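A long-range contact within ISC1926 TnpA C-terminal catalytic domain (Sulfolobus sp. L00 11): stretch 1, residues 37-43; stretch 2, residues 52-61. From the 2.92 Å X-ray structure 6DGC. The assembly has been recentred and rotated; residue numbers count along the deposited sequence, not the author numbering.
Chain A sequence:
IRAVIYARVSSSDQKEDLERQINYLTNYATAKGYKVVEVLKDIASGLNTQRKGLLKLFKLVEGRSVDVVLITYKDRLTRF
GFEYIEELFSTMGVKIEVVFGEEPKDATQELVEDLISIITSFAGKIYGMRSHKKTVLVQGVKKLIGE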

# COMPACT_ATOMS: atom_id res chain seq x y z
N VAL A 37 -10.10 19.31 -15.62
CA VAL A 37 -9.65 18.72 -16.88
C VAL A 37 -10.39 17.41 -17.16
O VAL A 37 -10.96 17.26 -18.24
CB VAL A 37 -8.11 18.56 -16.93
N GLU A 38 -10.43 16.49 -16.18
CA GLU A 38 -11.07 15.18 -16.32
C GLU A 38 -11.64 14.74 -14.98
O GLU A 38 -11.20 15.20 -13.94
CB GLU A 38 -10.02 14.15 -16.81
N VAL A 39 -12.61 13.82 -15.02
CA VAL A 39 -13.20 13.19 -13.83
C VAL A 39 -13.05 11.67 -13.99
O VAL A 39 -13.61 11.08 -14.92
CB VAL A 39 -14.66 13.63 -13.52
N LEU A 40 -12.22 11.04 -13.14
CA LEU A 40 -11.98 9.60 -13.17
C LEU A 40 -12.61 8.93 -11.95
O LEU A 40 -12.47 9.41 -10.82
CB LEU A 40 -10.48 9.31 -13.23
CG LEU A 40 -9.77 9.83 -14.48
CD1 LEU A 40 -8.33 10.04 -14.21
CD2 LEU A 40 -9.95 8.88 -15.64
N LYS A 41 -13.35 7.85 -12.18
CA LYS A 41 -14.07 7.14 -11.12
C LYS A 41 -13.78 5.63 -11.19
O LYS A 41 -13.22 5.15 -12.19
CB LYS A 41 -15.58 7.44 -11.22
N ASP A 42 -14.17 4.89 -10.13
CA ASP A 42 -14.03 3.44 -10.02
C ASP A 42 -15.01 2.88 -9.01
O ASP A 42 -15.21 3.46 -7.95
CB ASP A 42 -12.60 3.04 -9.62
CG ASP A 42 -11.62 2.80 -10.76
OD1 ASP A 42 -11.94 2.00 -11.67
OD2 ASP A 42 -10.50 3.36 -10.71
N ILE A 43 -15.63 1.73 -9.34
CA ILE A 43 -16.52 0.99 -8.43
C ILE A 43 -15.72 -0.27 -8.04
O ILE A 43 -15.91 -1.35 -8.60
CB ILE A 43 -17.95 0.74 -8.99
CG1 ILE A 43 -18.74 2.06 -9.15
CG2 ILE A 43 -18.75 -0.21 -8.10
CD1 ILE A 43 -18.78 2.61 -10.54
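Stretch 2 (52-61) KGLLKLFKLV

Stretch 2 is helical from Lys52 to Val61 and runs back over the strand of stretch 1, its direction at 152° to the strand's, nearly antiparallel, with the axes approaching to 7.1 Å. The start of the helix therefore lies near Asp42, and Leu60 comes to Glu38.

The polar rule is set at the helix's first turn, where the N-H groups point back toward the helix's N terminus and the first ones have no carbonyl of a preceding helical turn to meet. Asp42 answers them with its carboxylate: Leu54 N donates to Asp42 OD2 at 3.1 Å, and Gly53 N gives a weak hydrogen bond to Asp42 OD1 at 3.3 Å. OD2 is also hydrogen-bonded elsewhere in the structure. Further along, the helix supplies its own acceptors, Leu57 N reaching Gly53 O at 2.9 Å and Leu60 N reaching Lys56 O at 3.0 Å.

Gly53 permits the close approach: its CA lies 5.6 Å from Leu40 CA, and an ideal CB there would clash with Asp42 OD2 at 2.4 Å and Lys41 O at 2.6 Å. Beyond it the contact turns apolar. Leu40, in the m,t rotamer, sets CD1 3.7 Å from Leu57 CB and 4.1 Å from Leu60 CD1, while its CD2 lies 3.8 Å from Lys56 CB. Lys56's end leads away. Leu60 CD1 also meets Glu38 CB at 3.9 Å.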

# COMPACT_ATOMS: atom_id res chain seq x y z
N LYS A 52 -8.84 0.42 -13.11
CA LYS A 52 -8.82 1.00 -14.46
C LYS A 52 -8.69 2.52 -14.43
O LYS A 52 -7.86 3.07 -15.16
CB LYS A 52 -10.03 0.52 -15.27
N GLY A 53 -9.44 3.16 -13.52
CA GLY A 53 -9.45 4.61 -13.31
C GLY A 53 -8.16 5.11 -12.69
O GLY A 53 -7.55 6.05 -13.20
N LEU A 54 -7.72 4.46 -11.60
CA LEU A 54 -6.46 4.78 -10.94
C LEU A 54 -5.31 4.78 -12.00
O LEU A 54 -4.55 5.76 -12.08
CB LEU A 54 -6.15 3.75 -9.81
CG LEU A 54 -4.93 4.05 -8.93
CD1 LEU A 54 -5.22 5.18 -7.94
CD2 LEU A 54 -4.48 2.81 -8.18
N LEU A 55 -5.25 3.75 -12.85
CA LEU A 55 -4.18 3.64 -13.82
C LEU A 55 -4.29 4.69 -14.94
O LEU A 55 -3.26 5.09 -15.49
CB LEU A 55 -4.03 2.20 -14.34
CG LEU A 55 -3.72 1.13 -13.25
CD1 LEU A 55 -3.75 -0.27 -13.80
CD2 LEU A 55 -2.42 1.39 -12.57
N LYS A 56 -5.52 5.21 -15.21
CA LYS A 56 -5.74 6.29 -16.19
C LYS A 56 -5.27 7.60 -15.57
O LYS A 56 -4.68 8.43 -16.26
CB LYS A 56 -7.22 6.38 -16.63
CG LYS A 56 -7.58 5.28 -17.62
CD LYS A 56 -8.98 5.39 -18.18
CE LYS A 56 -9.35 4.17 -19.00
NZ LYS A 56 -8.71 4.17 -20.35
N LEU A 57 -5.47 7.74 -14.23
CA LEU A 57 -5.03 8.88 -13.41
C LEU A 57 -3.51 8.94 -13.38
O LEU A 57 -2.93 10.01 -13.54
CB LEU A 57 -5.60 8.78 -11.98
CG LEU A 57 -5.02 9.69 -10.90
CD1 LEU A 57 -5.45 11.13 -11.10
CD2 LEU A 57 -5.45 9.22 -9.53
N PHE A 58 -2.87 7.76 -13.19
CA PHE A 58 -1.41 7.64 -13.17
C PHE A 58 -0.84 8.15 -14.49
O PHE A 58 0.05 9.01 -14.47
CB PHE A 58 -0.98 6.20 -12.90
CG PHE A 58 -1.03 5.73 -11.47
CD1 PHE A 58 -1.65 6.49 -10.49
CD2 PHE A 58 -0.49 4.50 -11.11
CE1 PHE A 58 -1.70 6.04 -9.16
CE2 PHE A 58 -0.55 4.04 -9.79
CZ PHE A 58 -1.14 4.82 -8.82
N LYS A 59 -1.41 7.71 -15.63
CA LYS A 59 -0.97 8.12 -16.97
C LYS A 59 -1.20 9.61 -17.23
O LYS A 59 -0.35 10.24 -17.86
CB LYS A 59 -1.61 7.25 -18.07
N LEU A 60 -2.31 10.17 -16.71
CA LEU A 60 -2.66 11.59 -16.84
C LEU A 60 -1.61 12.46 -16.14
O LEU A 60 -1.08 13.40 -16.75
CB LEU A 60 -4.04 11.86 -16.24
CG LEU A 60 -4.95 12.87 -16.98
CD1 LEU A 60 -6.38 12.74 -16.52
CD2 LEU A 60 -4.53 14.32 -16.76
N VAL A 61 -1.31 12.15 -14.86
CA VAL A 61 -0.32 12.83 -14.02
C VAL A 61 1.07 12.73 -14.64
O VAL A 61 1.76 13.74 -14.73
CB VAL A 61 -0.35 12.28 -12.57
CG1 VAL A 61 0.84 12.75 -11.77
CG2 VAL A 61 -1.64 12.67 -11.88